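Long-range contacts in molybdopterin biosynthesis moeA protein (PDB 1WU2), which probably takes part in molybdenum cofactor biosynthesis, acting on molybdopterin at the step where the metal is incorporated, as in other MoeA proteins: residues Thr211-Leu216 with Gly298-Phe304; Val272-Phe276 with Tyr289-Ile295; Ile281-Phe287 with Ala305-Phe310. The contacts are given in a common frame with arbitrary orientation. Numbering follows the deposited sequence.

Contact 1. Residues Thr211-Leu216 with Gly298-Phe304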
ATOM      1  N   THR A 211     -22.942  -5.649  -5.421  1.00 33.59           N
ATOM      2  CA  THR A 211     -21.522  -5.397  -5.642  1.00 32.88           C
ATOM      3  C   THR A 211     -20.816  -4.737  -4.444  1.00 32.11           C
ATOM      4  O   THR A 211     -19.628  -4.965  -4.226  1.00 31.85           O
ATOM      5  CB  THR A 211     -21.384  -4.547  -6.937  1.00 32.90           C
ATOM      6  OG1 THR A 211     -21.235  -5.422  -8.066  1.00 33.12           O
ATOM      7  CG2 THR A 211     -20.123  -3.715  -6.958  1.00 32.85           C
ATOM      8  N   ASN A 212     -21.543  -3.934  -3.675  1.00 31.29           N
ATOM      9  CA  ASN A 212     -20.957  -3.193  -2.561  1.00 30.92           C
ATOM     10  C   ASN A 212     -20.480  -4.049  -1.399  1.00 30.43           C
ATOM     11  O   ASN A 212     -19.609  -3.625  -0.644  1.00 30.23           O
ATOM     12  CB  ASN A 212     -21.948  -2.159  -2.029  1.00 30.91           C
ATOM     13  CG  ASN A 212     -22.182  -1.031  -3.005  1.00 31.16           C
ATOM     14  OD1 ASN A 212     -21.399  -0.819  -3.936  1.00 31.50           O
ATOM     15  ND2 ASN A 212     -23.266  -0.300  -2.803  1.00 30.90           N
ATOM     16  N   SER A 213     -21.046  -5.242  -1.252  1.00 29.74           N
ATOM     17  CA  SER A 213     -20.685  -6.108  -0.141  1.00 29.42           C
ATOM     18  C   SER A 213     -19.234  -6.544  -0.267  1.00 28.65           C
ATOM     19  O   SER A 213     -18.432  -6.309   0.632  1.00 28.20           O
ATOM     20  CB  SER A 213     -21.587  -7.339  -0.084  1.00 29.39           C
ATOM     21  OG  SER A 213     -21.280  -8.103   1.067  1.00 30.39           O
ATOM     22  N   ILE A 214     -18.912  -7.173  -1.392  1.00 28.13           N
ATOM     23  CA  ILE A 214     -17.561  -7.661  -1.646  1.00 27.80           C
ATOM     24  C   ILE A 214     -16.534  -6.524  -1.725  1.00 27.59           C
ATOM     25  O   ILE A 214     -15.390  -6.706  -1.317  1.00 27.53           O
ATOM     26  CB  ILE A 214     -17.523  -8.563  -2.918  1.00 27.76           C
ATOM     27  CG1 ILE A 214     -16.151  -9.229  -3.090  1.00 27.67           C
ATOM     28  CG2 ILE A 214     -17.870  -7.776  -4.179  1.00 27.88           C
ATOM     29  CD1 ILE A 214     -15.678 -10.027  -1.897  1.00 27.63           C
HETATM   30  N   MSE A 215     -16.945  -5.356  -2.222  1.00 27.33           N
HETATM   31  CA  MSE A 215     -16.038  -4.211  -2.304  1.00 27.28           C
HETATM   32  C   MSE A 215     -15.713  -3.676  -0.919  1.00 26.73           C
HETATM   33  O   MSE A 215     -14.566  -3.349  -0.633  1.00 26.47           O
HETATM   34  CB  MSE A 215     -16.614  -3.084  -3.160  1.00 27.43           C
HETATM   35  CG  MSE A 215     -15.625  -1.936  -3.357  1.00 28.75           C
HETATM   36 SE   MSE A 215     -16.294  -0.502  -4.468  1.00 32.39          SE
HETATM   37  CE  MSE A 215     -17.593   0.244  -3.238  1.00 31.54           C
ATOM     38  N   LEU A 216     -16.727  -3.585  -0.068  1.00 26.35           N
ATOM     39  CA  LEU A 216     -16.535  -3.129   1.303  1.00 26.13           C
ATOM     40  C   LEU A 216     -15.747  -4.134   2.144  1.00 25.90           C
ATOM     41  O   LEU A 216     -15.016  -3.736   3.040  1.00 25.91           O
ATOM     42  CB  LEU A 216     -17.878  -2.815   1.971  1.00 26.14           C
ATOM     43  CG  LEU A 216     -18.547  -1.513   1.521  1.00 26.05           C
ATOM     44  CD1 LEU A 216     -19.976  -1.448   2.051  1.00 26.14           C
ATOM     45  CD2 LEU A 216     -17.752  -0.300   1.973  1.00 25.73           C
ATOM     46  N   GLY A 298     -25.293   2.972  -1.612  1.00 39.51           N
ATOM     47  CA  GLY A 298     -25.755   1.891  -2.474  1.00 39.30           C
ATOM     48  C   GLY A 298     -25.156   1.795  -3.865  1.00 39.08           C
ATOM     49  O   GLY A 298     -25.100   0.698  -4.424  1.00 39.14           O
ATOM     50  N   TYR A 299     -24.723   2.914  -4.435  1.00 38.80           N
ATOM     51  CA  TYR A 299     -24.066   2.888  -5.740  1.00 38.68           C
ATOM     52  C   TYR A 299     -22.544   2.868  -5.553  1.00 37.74           C
ATOM     53  O   TYR A 299     -22.011   3.694  -4.820  1.00 37.52           O
ATOM     54  CB  TYR A 299     -24.538   4.065  -6.602  1.00 39.09           C
ATOM     55  CG  TYR A 299     -25.904   3.801  -7.214  1.00 41.13           C
ATOM     56  CD1 TYR A 299     -26.973   4.670  -6.997  1.00 42.86           C
ATOM     57  CD2 TYR A 299     -26.136   2.653  -7.981  1.00 42.70           C
ATOM     58  CE1 TYR A 299     -28.235   4.411  -7.542  1.00 43.70           C
ATOM     59  CE2 TYR A 299     -27.383   2.389  -8.527  1.00 43.69           C
ATOM     60  CZ  TYR A 299     -28.428   3.268  -8.305  1.00 44.00           C
ATOM     61  OH  TYR A 299     -29.659   2.996  -8.851  1.00 44.52           O
ATOM     62  N   PRO A 300     -21.859   1.913  -6.190  1.00 36.68           N
ATOM     63  CA  PRO A 300     -20.433   1.658  -5.934  1.00 36.01           C
ATOM     64  C   PRO A 300     -19.523   2.885  -5.908  1.00 35.14           C
ATOM     65  O   PRO A 300     -18.716   3.008  -4.992  1.00 34.95           O
ATOM     66  CB  PRO A 300     -20.036   0.734  -7.088  1.00 36.13           C
ATOM     67  CG  PRO A 300     -21.275   0.015  -7.434  1.00 36.47           C
ATOM     68  CD  PRO A 300     -22.394   0.985  -7.205  1.00 36.73           C
ATOM     69  N   VAL A 301     -19.652   3.776  -6.884  1.00 34.11           N
ATOM     70  CA  VAL A 301     -18.804   4.968  -6.935  1.00 33.32           C
ATOM     71  C   VAL A 301     -19.026   5.829  -5.692  1.00 32.28           C
ATOM     72  O   VAL A 301     -18.076   6.334  -5.099  1.00 32.00           O
ATOM     73  CB  VAL A 301     -19.061   5.809  -8.209  1.00 33.39           C
ATOM     74  CG1 VAL A 301     -18.234   7.093  -8.185  1.00 33.58           C
ATOM     75  CG2 VAL A 301     -18.746   4.994  -9.464  1.00 33.65           C
ATOM     76  N   SER A 302     -20.288   5.981  -5.310  1.00 31.11           N
ATOM     77  CA  SER A 302     -20.665   6.768  -4.136  1.00 30.37           C
ATOM     78  C   SER A 302     -20.259   6.135  -2.793  1.00 29.39           C
ATOM     79  O   SER A 302     -19.918   6.850  -1.855  1.00 29.34           O
ATOM     80  CB  SER A 302     -22.172   7.028  -4.166  1.00 30.42           C
ATOM     81  OG  SER A 302     -22.582   7.832  -3.078  1.00 30.98           O
ATOM     82  N   VAL A 303     -20.306   4.808  -2.697  1.00 28.33           N
ATOM     83  CA  VAL A 303     -19.856   4.099  -1.496  1.00 27.46           C
ATOM     84  C   VAL A 303     -18.345   4.243  -1.309  1.00 26.67           C
ATOM     85  O   VAL A 303     -17.868   4.351  -0.183  1.00 26.43           O
ATOM     86  CB  VAL A 303     -20.221   2.589  -1.552  1.00 27.42           C
ATOM     87  CG1 VAL A 303     -19.492   1.794  -0.463  1.00 27.68           C
ATOM     88  CG2 VAL A 303     -21.712   2.405  -1.423  1.00 27.32           C
ATOM     89  N   PHE A 304     -17.606   4.238  -2.416  1.00 25.85           N
ATOM     90  CA  PHE A 304     -16.147   4.334  -2.400  1.00 25.35           C
ATOM     91  C   PHE A 304     -15.694   5.682  -1.851  1.00 24.97           C
ATOM     92  O   PHE A 304     -14.798   5.747  -1.016  1.00 24.77           O
ATOM     93  CB  PHE A 304     -15.600   4.133  -3.815  1.00 25.22           C
ATOM     94  CG  PHE A 304     -14.095   4.109  -3.901  1.00 24.97           C
ATOM     95  CD1 PHE A 304     -13.390   2.931  -3.683  1.00 24.44           C
ATOM     96  CD2 PHE A 304     -13.386   5.258  -4.236  1.00 24.54           C
ATOM     97  CE1 PHE A 304     -12.007   2.901  -3.776  1.00 24.12           C
ATOM     98  CE2 PHE A 304     -12.004   5.237  -4.331  1.00 24.52           C
ATOM     99  CZ  PHE A 304     -11.310   4.057  -4.100  1.00 24.73           C
TER
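V303 is the hub of the apolar centre, its CG1 lying 3.7 Å from CE of selenomethionine M215 and also 3.7 Å from CD2 of L216. M215 holds its chain extended until chi3, which is p, and this final bend brings CE to 3.5 Å from P300 O; the same methyl lies 4.4 Å from CB of F304. The general principle illustrated here is that helices of an alpha/beta domain can pack side by side with the same polarity. Helices 212-216 and 300-304 both begin in this contact and run 30° apart, their axes no closer than 10.7 Å, within the probable molybdopterin-binding domain. They splay slightly: CA atoms of N212 and P300 are 5.9 Å apart, but those of L216 and F304 are 8.3 Å apart. At the close end CG2 of T211 packs 3.9 Å from CG of P300, and A167 of the second subunit receives a weak hydrogen bond from T211. The polar edge belongs to N212, whose OD1 lies 3.3 Å from CA of P300 while ND2 passes V303 CG2 at 3.4 Å and donates a short but poorly angled, weak hydrogen bond (2.6 Å) to the carbonyl O of G298.

Contact 2. Residues Val272-Phe276 with Tyr289-Ile295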
ATOM      1  N   VAL A 272     -31.877   4.640  13.352  1.00 47.78           N
ATOM      2  CA  VAL A 272     -30.684   5.194  13.989  1.00 46.85           C
ATOM      3  C   VAL A 272     -30.942   6.592  14.545  1.00 45.96           C
ATOM      4  O   VAL A 272     -31.619   7.401  13.915  1.00 45.84           O
ATOM      5  CB  VAL A 272     -29.512   5.288  12.978  1.00 46.87           C
ATOM      6  CG1 VAL A 272     -28.257   5.835  13.647  1.00 46.74           C
ATOM      7  CG2 VAL A 272     -29.233   3.926  12.340  1.00 46.94           C
ATOM      8  N   ASN A 273     -30.383   6.868  15.721  1.00 44.85           N
ATOM      9  CA  ASN A 273     -30.358   8.218  16.269  1.00 44.11           C
ATOM     10  C   ASN A 273     -29.146   8.962  15.703  1.00 43.14           C
ATOM     11  O   ASN A 273     -28.016   8.782  16.161  1.00 43.14           O
ATOM     12  CB  ASN A 273     -30.332   8.189  17.802  1.00 44.17           C
ATOM     13  CG  ASN A 273     -30.970   9.418  18.415  1.00 44.52           C
ATOM     14  OD1 ASN A 273     -30.502  10.541  18.214  1.00 44.74           O
ATOM     15  ND2 ASN A 273     -32.055   9.216  19.158  1.00 44.67           N
ATOM     16  N   LEU A 274     -29.397   9.800  14.703  1.00 41.99           N
ATOM     17  CA  LEU A 274     -28.339  10.360  13.865  1.00 41.12           C
ATOM     18  C   LEU A 274     -27.768  11.677  14.393  1.00 40.30           C
ATOM     19  O   LEU A 274     -28.515  12.585  14.756  1.00 40.18           O
ATOM     20  CB  LEU A 274     -28.873  10.575  12.445  1.00 41.06           C
ATOM     21  CG  LEU A 274     -29.455   9.331  11.761  1.00 40.95           C
ATOM     22  CD1 LEU A 274     -30.429   9.711  10.657  1.00 40.90           C
ATOM     23  CD2 LEU A 274     -28.346   8.441  11.216  1.00 40.98           C
ATOM     24  N   LEU A 275     -26.439  11.762  14.441  1.00 39.30           N
ATOM     25  CA  LEU A 275     -25.746  13.033  14.641  1.00 38.54           C
ATOM     26  C   LEU A 275     -25.928  13.926  13.418  1.00 37.74           C
ATOM     27  O   LEU A 275     -26.180  15.125  13.546  1.00 37.77           O
ATOM     28  CB  LEU A 275     -24.250  12.810  14.885  1.00 38.54           C
ATOM     29  CG  LEU A 275     -23.861  12.140  16.201  1.00 38.69           C
ATOM     30  CD1 LEU A 275     -22.395  11.735  16.171  1.00 38.76           C
ATOM     31  CD2 LEU A 275     -24.143  13.060  17.381  1.00 39.00           C
ATOM     32  N   PHE A 276     -25.778  13.336  12.234  1.00 36.75           N
ATOM     33  CA  PHE A 276     -26.053  14.037  10.980  1.00 36.03           C
ATOM     34  C   PHE A 276     -26.560  13.092   9.886  1.00 35.57           C
ATOM     35  O   PHE A 276     -26.467  11.872   9.999  1.00 35.40           O
ATOM     36  CB  PHE A 276     -24.815  14.807  10.497  1.00 35.96           C
ATOM     37  CG  PHE A 276     -23.613  13.937  10.240  1.00 35.43           C
ATOM     38  CD1 PHE A 276     -23.376  13.415   8.976  1.00 34.97           C
ATOM     39  CD2 PHE A 276     -22.721  13.644  11.261  1.00 35.09           C
ATOM     40  CE1 PHE A 276     -22.273  12.611   8.737  1.00 34.65           C
ATOM     41  CE2 PHE A 276     -21.612  12.840  11.026  1.00 34.74           C
ATOM     42  CZ  PHE A 276     -21.388  12.325   9.763  1.00 34.51           C
ATOM     43  N   TYR A 289     -24.570   9.403   9.869  1.00 32.24           N
ATOM     44  CA  TYR A 289     -23.937   8.588  10.901  1.00 32.11           C
ATOM     45  C   TYR A 289     -24.496   8.850  12.301  1.00 32.21           C
ATOM     46  O   TYR A 289     -24.782   9.990  12.662  1.00 31.95           O
ATOM     47  CB  TYR A 289     -22.422   8.814  10.917  1.00 32.10           C
ATOM     48  CG  TYR A 289     -21.754   8.248  12.152  1.00 31.61           C
ATOM     49  CD1 TYR A 289     -21.353   6.916  12.199  1.00 31.02           C
ATOM     50  CD2 TYR A 289     -21.553   9.036  13.283  1.00 31.00           C
ATOM     51  CE1 TYR A 289     -20.756   6.388  13.328  1.00 30.95           C
ATOM     52  CE2 TYR A 289     -20.960   8.515  14.421  1.00 31.24           C
ATOM     53  CZ  TYR A 289     -20.563   7.189  14.436  1.00 31.04           C
ATOM     54  OH  TYR A 289     -19.971   6.667  15.559  1.00 31.28           O
ATOM     55  N   GLY A 290     -24.618   7.779  13.083  1.00 32.27           N
ATOM     56  CA  GLY A 290     -25.011   7.856  14.479  1.00 32.47           C
ATOM     57  C   GLY A 290     -24.957   6.498  15.169  1.00 32.70           C
ATOM     58  O   GLY A 290     -25.314   5.484  14.571  1.00 32.63           O
ATOM     59  N   GLU A 291     -24.512   6.485  16.425  1.00 33.07           N
ATOM     60  CA  GLU A 291     -24.437   5.264  17.240  1.00 33.28           C
ATOM     61  C   GLU A 291     -23.596   4.160  16.593  1.00 33.24           C
ATOM     62  O   GLU A 291     -23.992   2.991  16.589  1.00 33.39           O
ATOM     63  CB  GLU A 291     -25.837   4.722  17.547  1.00 33.44           C
ATOM     64  CG  GLU A 291     -26.826   5.755  18.048  1.00 34.06           C
ATOM     65  CD  GLU A 291     -28.091   5.114  18.591  1.00 35.13           C
ATOM     66  OE1 GLU A 291     -28.191   4.963  19.828  1.00 36.40           O
ATOM     67  OE2 GLU A 291     -28.979   4.752  17.787  1.00 34.94           O
ATOM     68  N   LYS A 292     -22.436   4.543  16.056  1.00 33.13           N
ATOM     69  CA  LYS A 292     -21.511   3.620  15.382  1.00 32.96           C
ATOM     70  C   LYS A 292     -22.029   3.079  14.041  1.00 32.89           C
ATOM     71  O   LYS A 292     -21.452   2.140  13.502  1.00 32.94           O
ATOM     72  CB  LYS A 292     -21.130   2.439  16.297  1.00 32.95           C
ATOM     73  CG  LYS A 292     -20.792   2.811  17.739  1.00 32.96           C
ATOM     74  CD  LYS A 292     -19.715   3.877  17.804  1.00 33.34           C
ATOM     75  CE  LYS A 292     -19.113   3.975  19.197  1.00 33.76           C
ATOM     76  NZ  LYS A 292     -18.872   5.382  19.590  1.00 33.96           N
ATOM     77  N   VAL A 293     -23.088   3.674  13.497  1.00 32.80           N
ATOM     78  CA  VAL A 293     -23.714   3.183  12.270  1.00 32.84           C
ATOM     79  C   VAL A 293     -23.516   4.180  11.127  1.00 33.02           C
ATOM     80  O   VAL A 293     -23.891   5.343  11.233  1.00 32.89           O
ATOM     81  CB  VAL A 293     -25.222   2.918  12.460  1.00 32.75           C
ATOM     82  CG1 VAL A 293     -25.813   2.252  11.225  1.00 32.56           C
ATOM     83  CG2 VAL A 293     -25.464   2.052  13.688  1.00 33.01           C
ATOM     84  N   PHE A 294     -22.942   3.697  10.031  1.00 33.40           N
ATOM     85  CA  PHE A 294     -22.634   4.504   8.858  1.00 33.71           C
ATOM     86  C   PHE A 294     -23.674   4.216   7.776  1.00 34.33           C
ATOM     87  O   PHE A 294     -23.721   3.108   7.248  1.00 34.25           O
ATOM     88  CB  PHE A 294     -21.243   4.137   8.316  1.00 33.58           C
ATOM     89  CG  PHE A 294     -20.101   4.498   9.236  1.00 33.14           C
ATOM     90  CD1 PHE A 294     -19.179   5.470   8.868  1.00 33.18           C
ATOM     91  CD2 PHE A 294     -19.929   3.851  10.451  1.00 32.85           C
ATOM     92  CE1 PHE A 294     -18.121   5.801   9.701  1.00 33.14           C
ATOM     93  CE2 PHE A 294     -18.875   4.181  11.290  1.00 33.00           C
ATOM     94  CZ  PHE A 294     -17.969   5.155  10.914  1.00 33.09           C
ATOM     95  N   ILE A 295     -24.500   5.208   7.451  1.00 35.15           N
ATOM     96  CA  ILE A 295     -25.500   5.075   6.386  1.00 35.96           C
ATOM     97  C   ILE A 295     -24.858   5.410   5.035  1.00 36.54           C
ATOM     98  O   ILE A 295     -24.468   6.551   4.795  1.00 36.34           O
ATOM     99  CB  ILE A 295     -26.736   6.002   6.621  1.00 36.07           C
ATOM    100  CG1 ILE A 295     -27.109   6.130   8.109  1.00 36.47           C
ATOM    101  CG2 ILE A 295     -27.934   5.498   5.825  1.00 36.23           C
ATOM    102  CD1 ILE A 295     -27.327   4.817   8.839  1.00 36.87           C
TER
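Rotamers explain much of how this irregular edge segment fits against a hairpin. V272, with chi1 t, sets CG1 3.1 Å from the carbonyl O of G290 and CG2 against both V293 CG1 (4.0 Å) and I295 CD1 (4.1 Å). L274 has the mt conformation; although its CA-CB bond points sideways, CD2 swings back to 4.1 Å from CG1 of I295. L275 is also mt but turns to an aromatic partner, its CD1 meeting the edge of the Y289 ring 3.9 Å from CE2. F276 takes chi1 p, which carries its ring toward Y289: CZ is 3.8 Å from Y289 CB, and the backbone N of Y289 lies over one ring face. Y289 itself is t, and its hydroxyl reaches beyond the contact to D20. E291 extends through a t chi2 so that OE2 accepts a hydrogen bond from N273 N at 3.3 Å. Between these side chains the backbones come so near that G290 could carry no CB, since one would fall 2.3 Å from N273 O; instead its CA makes a CH...O contact with that oxygen at 3.6 Å. Y289 N donates to F276 O at 3.1 Å, and L275 N donates more weakly to Y289 O at 3.0 Å. With L275 and F276 both facing Y289, this is a classic beta bulge, set beside a two-residue type I' hairpin, G290-V293, at the antiparallel margin of the domain's mixed sheet.

Contact 3. Residues Ile281-Phe287 with Ala305-Phe310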
ATOM      1  N   ILE A 281     -20.554  16.330   0.630  1.00 32.05           N
ATOM      2  CA  ILE A 281     -19.717  15.648  -0.363  1.00 32.09           C
ATOM      3  C   ILE A 281     -20.485  15.268  -1.636  1.00 32.20           C
ATOM      4  O   ILE A 281     -21.708  15.132  -1.621  1.00 32.16           O
ATOM      5  CB  ILE A 281     -19.001  14.402   0.239  1.00 32.00           C
ATOM      6  CG1 ILE A 281     -19.977  13.241   0.469  1.00 31.86           C
ATOM      7  CG2 ILE A 281     -18.264  14.770   1.527  1.00 31.77           C
ATOM      8  CD1 ILE A 281     -19.291  11.907   0.695  1.00 32.07           C
ATOM      9  N   LYS A 282     -19.743  15.094  -2.724  1.00 32.35           N
ATOM     10  CA  LYS A 282     -20.305  14.751  -4.024  1.00 32.65           C
ATOM     11  C   LYS A 282     -19.269  13.950  -4.825  1.00 32.72           C
ATOM     12  O   LYS A 282     -18.199  14.477  -5.119  1.00 32.85           O
ATOM     13  CB  LYS A 282     -20.682  16.020  -4.797  1.00 32.73           C
ATOM     14  CG  LYS A 282     -21.473  15.761  -6.082  1.00 33.41           C
ATOM     15  CD  LYS A 282     -21.462  16.974  -7.011  1.00 34.60           C
ATOM     16  CE  LYS A 282     -22.037  16.644  -8.389  1.00 35.22           C
ATOM     17  NZ  LYS A 282     -21.029  16.813  -9.479  1.00 35.87           N
ATOM     18  N   PRO A 283     -19.554  12.692  -5.170  1.00 32.81           N
ATOM     19  CA  PRO A 283     -20.778  11.979  -4.775  1.00 32.91           C
ATOM     20  C   PRO A 283     -20.789  11.592  -3.296  1.00 33.06           C
ATOM     21  O   PRO A 283     -19.829  11.880  -2.581  1.00 33.06           O
ATOM     22  CB  PRO A 283     -20.744  10.721  -5.653  1.00 32.91           C
ATOM     23  CG  PRO A 283     -19.296  10.489  -5.928  1.00 32.85           C
ATOM     24  CD  PRO A 283     -18.670  11.851  -5.996  1.00 32.77           C
ATOM     25  N   GLY A 284     -21.870  10.952  -2.852  1.00 33.41           N
ATOM     26  CA  GLY A 284     -21.996  10.480  -1.481  1.00 33.69           C
ATOM     27  C   GLY A 284     -22.746  11.419  -0.556  1.00 34.01           C
ATOM     28  O   GLY A 284     -22.649  11.289   0.663  1.00 33.84           O
ATOM     29  N   ARG A 285     -23.500  12.349  -1.139  1.00 34.55           N
ATOM     30  CA  ARG A 285     -24.235  13.380  -0.395  1.00 34.92           C
ATOM     31  C   ARG A 285     -25.158  12.840   0.715  1.00 34.64           C
ATOM     32  O   ARG A 285     -25.107  13.344   1.835  1.00 34.57           O
ATOM     33  CB  ARG A 285     -25.007  14.288  -1.377  1.00 35.24           C
ATOM     34  CG  ARG A 285     -26.396  14.749  -0.942  1.00 37.10           C
ATOM     35  CD  ARG A 285     -27.070  15.664  -1.953  1.00 39.32           C
ATOM     36  NE  ARG A 285     -28.447  15.973  -1.576  1.00 41.59           N
ATOM     37  CZ  ARG A 285     -29.172  16.977  -2.074  1.00 43.82           C
ATOM     38  NH1 ARG A 285     -28.669  17.801  -2.995  1.00 44.46           N
ATOM     39  NH2 ARG A 285     -30.417  17.162  -1.646  1.00 44.38           N
ATOM     40  N   PRO A 286     -25.986  11.833   0.433  1.00 34.38           N
ATOM     41  CA  PRO A 286     -26.929  11.317   1.443  1.00 34.20           C
ATOM     42  C   PRO A 286     -26.309  10.529   2.615  1.00 33.91           C
ATOM     43  O   PRO A 286     -27.052   9.866   3.339  1.00 34.09           O
ATOM     44  CB  PRO A 286     -27.862  10.404   0.625  1.00 34.20           C
ATOM     45  CG  PRO A 286     -27.561  10.709  -0.817  1.00 34.42           C
ATOM     46  CD  PRO A 286     -26.128  11.128  -0.854  1.00 34.33           C
ATOM     47  N   PHE A 287     -24.994  10.594   2.802  1.00 33.51           N
ATOM     48  CA  PHE A 287     -24.330   9.914   3.914  1.00 33.22           C
ATOM     49  C   PHE A 287     -24.763  10.488   5.268  1.00 33.00           C
ATOM     50  O   PHE A 287     -24.882  11.702   5.427  1.00 32.99           O
ATOM     51  CB  PHE A 287     -22.803  10.014   3.765  1.00 33.12           C
ATOM     52  CG  PHE A 287     -22.039   9.484   4.947  1.00 32.86           C
ATOM     53  CD1 PHE A 287     -21.803   8.122   5.090  1.00 32.72           C
ATOM     54  CD2 PHE A 287     -21.558  10.350   5.917  1.00 32.55           C
ATOM     55  CE1 PHE A 287     -21.099   7.638   6.189  1.00 32.97           C
ATOM     56  CE2 PHE A 287     -20.860   9.874   7.013  1.00 32.64           C
ATOM     57  CZ  PHE A 287     -20.630   8.516   7.151  1.00 32.86           C
ATOM     58  N   ALA A 305     -16.319   6.751  -2.331  1.00 24.73           N
ATOM     59  CA  ALA A 305     -16.029   8.101  -1.855  1.00 24.51           C
ATOM     60  C   ALA A 305     -16.401   8.258  -0.380  1.00 24.30           C
ATOM     61  O   ALA A 305     -15.688   8.908   0.384  1.00 23.92           O
ATOM     62  CB  ALA A 305     -16.769   9.119  -2.693  1.00 24.59           C
ATOM     63  N   GLN A 306     -17.514   7.650   0.017  1.00 24.12           N
ATOM     64  CA  GLN A 306     -17.948   7.684   1.409  1.00 24.11           C
ATOM     65  C   GLN A 306     -17.005   6.893   2.312  1.00 23.91           C
ATOM     66  O   GLN A 306     -16.803   7.254   3.466  1.00 23.59           O
ATOM     67  CB  GLN A 306     -19.369   7.145   1.537  1.00 24.20           C
ATOM     68  CG  GLN A 306     -20.429   8.144   1.093  1.00 24.73           C
ATOM     69  CD  GLN A 306     -21.811   7.530   0.986  1.00 25.18           C
ATOM     70  OE1 GLN A 306     -21.970   6.310   1.099  1.00 24.84           O
ATOM     71  NE2 GLN A 306     -22.816   8.373   0.769  1.00 25.08           N
ATOM     72  N   PHE A 307     -16.422   5.820   1.783  1.00 23.90           N
ATOM     73  CA  PHE A 307     -15.515   4.996   2.567  1.00 23.99           C
ATOM     74  C   PHE A 307     -14.200   5.735   2.794  1.00 23.92           C
ATOM     75  O   PHE A 307     -13.708   5.801   3.913  1.00 23.85           O
ATOM     76  CB  PHE A 307     -15.251   3.646   1.894  1.00 24.25           C
ATOM     77  CG  PHE A 307     -14.303   2.773   2.668  1.00 24.70           C
ATOM     78  CD1 PHE A 307     -14.777   1.878   3.611  1.00 24.97           C
ATOM     79  CD2 PHE A 307     -12.935   2.885   2.481  1.00 25.35           C
ATOM     80  CE1 PHE A 307     -13.902   1.097   4.341  1.00 25.27           C
ATOM     81  CE2 PHE A 307     -12.055   2.106   3.208  1.00 25.34           C
ATOM     82  CZ  PHE A 307     -12.536   1.213   4.138  1.00 25.43           C
ATOM     83  N   ASN A 308     -13.644   6.297   1.728  1.00 23.77           N
ATOM     84  CA  ASN A 308     -12.377   7.020   1.807  1.00 23.67           C
ATOM     85  C   ASN A 308     -12.457   8.305   2.632  1.00 23.50           C
ATOM     86  O   ASN A 308     -11.500   8.663   3.321  1.00 23.59           O
ATOM     87  CB  ASN A 308     -11.854   7.326   0.402  1.00 23.69           C
ATOM     88  CG  ASN A 308     -11.164   6.137  -0.228  1.00 23.75           C
ATOM     89  OD1 ASN A 308     -10.008   5.851   0.079  1.00 24.49           O
ATOM     90  ND2 ASN A 308     -11.870   5.431  -1.107  1.00 24.24           N
ATOM     91  N   LEU A 309     -13.604   8.977   2.582  1.00 23.27           N
ATOM     92  CA  LEU A 309     -13.774  10.269   3.252  1.00 23.28           C
ATOM     93  C   LEU A 309     -14.212  10.137   4.711  1.00 23.15           C
ATOM     94  O   LEU A 309     -14.032  11.071   5.488  1.00 22.89           O
ATOM     95  CB  LEU A 309     -14.773  11.154   2.489  1.00 23.25           C
ATOM     96  CG  LEU A 309     -14.302  11.662   1.122  1.00 23.65           C
ATOM     97  CD1 LEU A 309     -15.448  12.287   0.358  1.00 24.12           C
ATOM     98  CD2 LEU A 309     -13.170  12.665   1.270  1.00 24.26           C
ATOM     99  N   PHE A 310     -14.768   8.986   5.089  1.00 23.16           N
ATOM    100  CA  PHE A 310     -15.292   8.797   6.442  1.00 23.22           C
ATOM    101  C   PHE A 310     -14.765   7.526   7.092  1.00 23.32           C
ATOM    102  O   PHE A 310     -14.019   7.584   8.068  1.00 23.54           O
ATOM    103  CB  PHE A 310     -16.825   8.767   6.424  1.00 23.21           C
ATOM    104  CG  PHE A 310     -17.453  10.105   6.164  1.00 22.78           C
ATOM    105  CD1 PHE A 310     -18.146  10.346   4.992  1.00 22.47           C
ATOM    106  CD2 PHE A 310     -17.354  11.124   7.099  1.00 23.18           C
ATOM    107  CE1 PHE A 310     -18.726  11.581   4.757  1.00 22.69           C
ATOM    108  CE2 PHE A 310     -17.938  12.364   6.865  1.00 22.55           C
ATOM    109  CZ  PHE A 310     -18.622  12.588   5.696  1.00 22.03           C
TER
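Packing of strand and turn on a helix inside an alpha/beta domain is exemplified here: strand 281-282 and the turn that follows it pack against helix 300-319 of the probable molybdopterin-binding domain. I281 opens the contact, its CD1 meeting L309 CD1 at 3.9 Å, Q306 CG at 4.0 Å and the edge of the F310 ring at CE1, 4.1 Å away. A cis peptide bond then precedes P283, whose CG touches A305 CB at 4.3 Å. At G284 the positive phi near 96° would by itself jam a CB against the preceding carbonyl O, and that CB would also clash with Q306 CG and I281 CD1; lacking one, the backbone can lie close to the helix. G284 O accepts a well-aligned hydrogen bond from Q306 NE2 at 2.9 Å. F287 N donates to G284 O at 3.2 Å, closing the type I turn G284-F287. That turn delivers F287 onto F310 in an offset stack, centroids 4.0 Å apart and planes 13° from parallel, with F287 CD2 only 3.3 Å from F310 CE1.

The three contacts show how one domain is knitted by interleaved chain closures. Contact 2 is nested within the loop closed by contact 1, whereas contact 3 alternates with both. Contacts 1 and 3 share helix 300-319, using successive portions of it, and their centres lie 11 Å apart; S302 OG meets G284 CA at 3.1 Å between them. Contact 2, at the sheet margin, is centred 14 Å from contact 3 and 19 Å from contact 1. F287 bridges from contact 3, its CE2 lying 3.5 Å from F276 CE1. Strand 293-295 leads through a short loop into the shared helix; the three contacts thus join the sheet margin to that helix, while strand 281-282 of contact 3 pairs with strand 343-351 of another sheet.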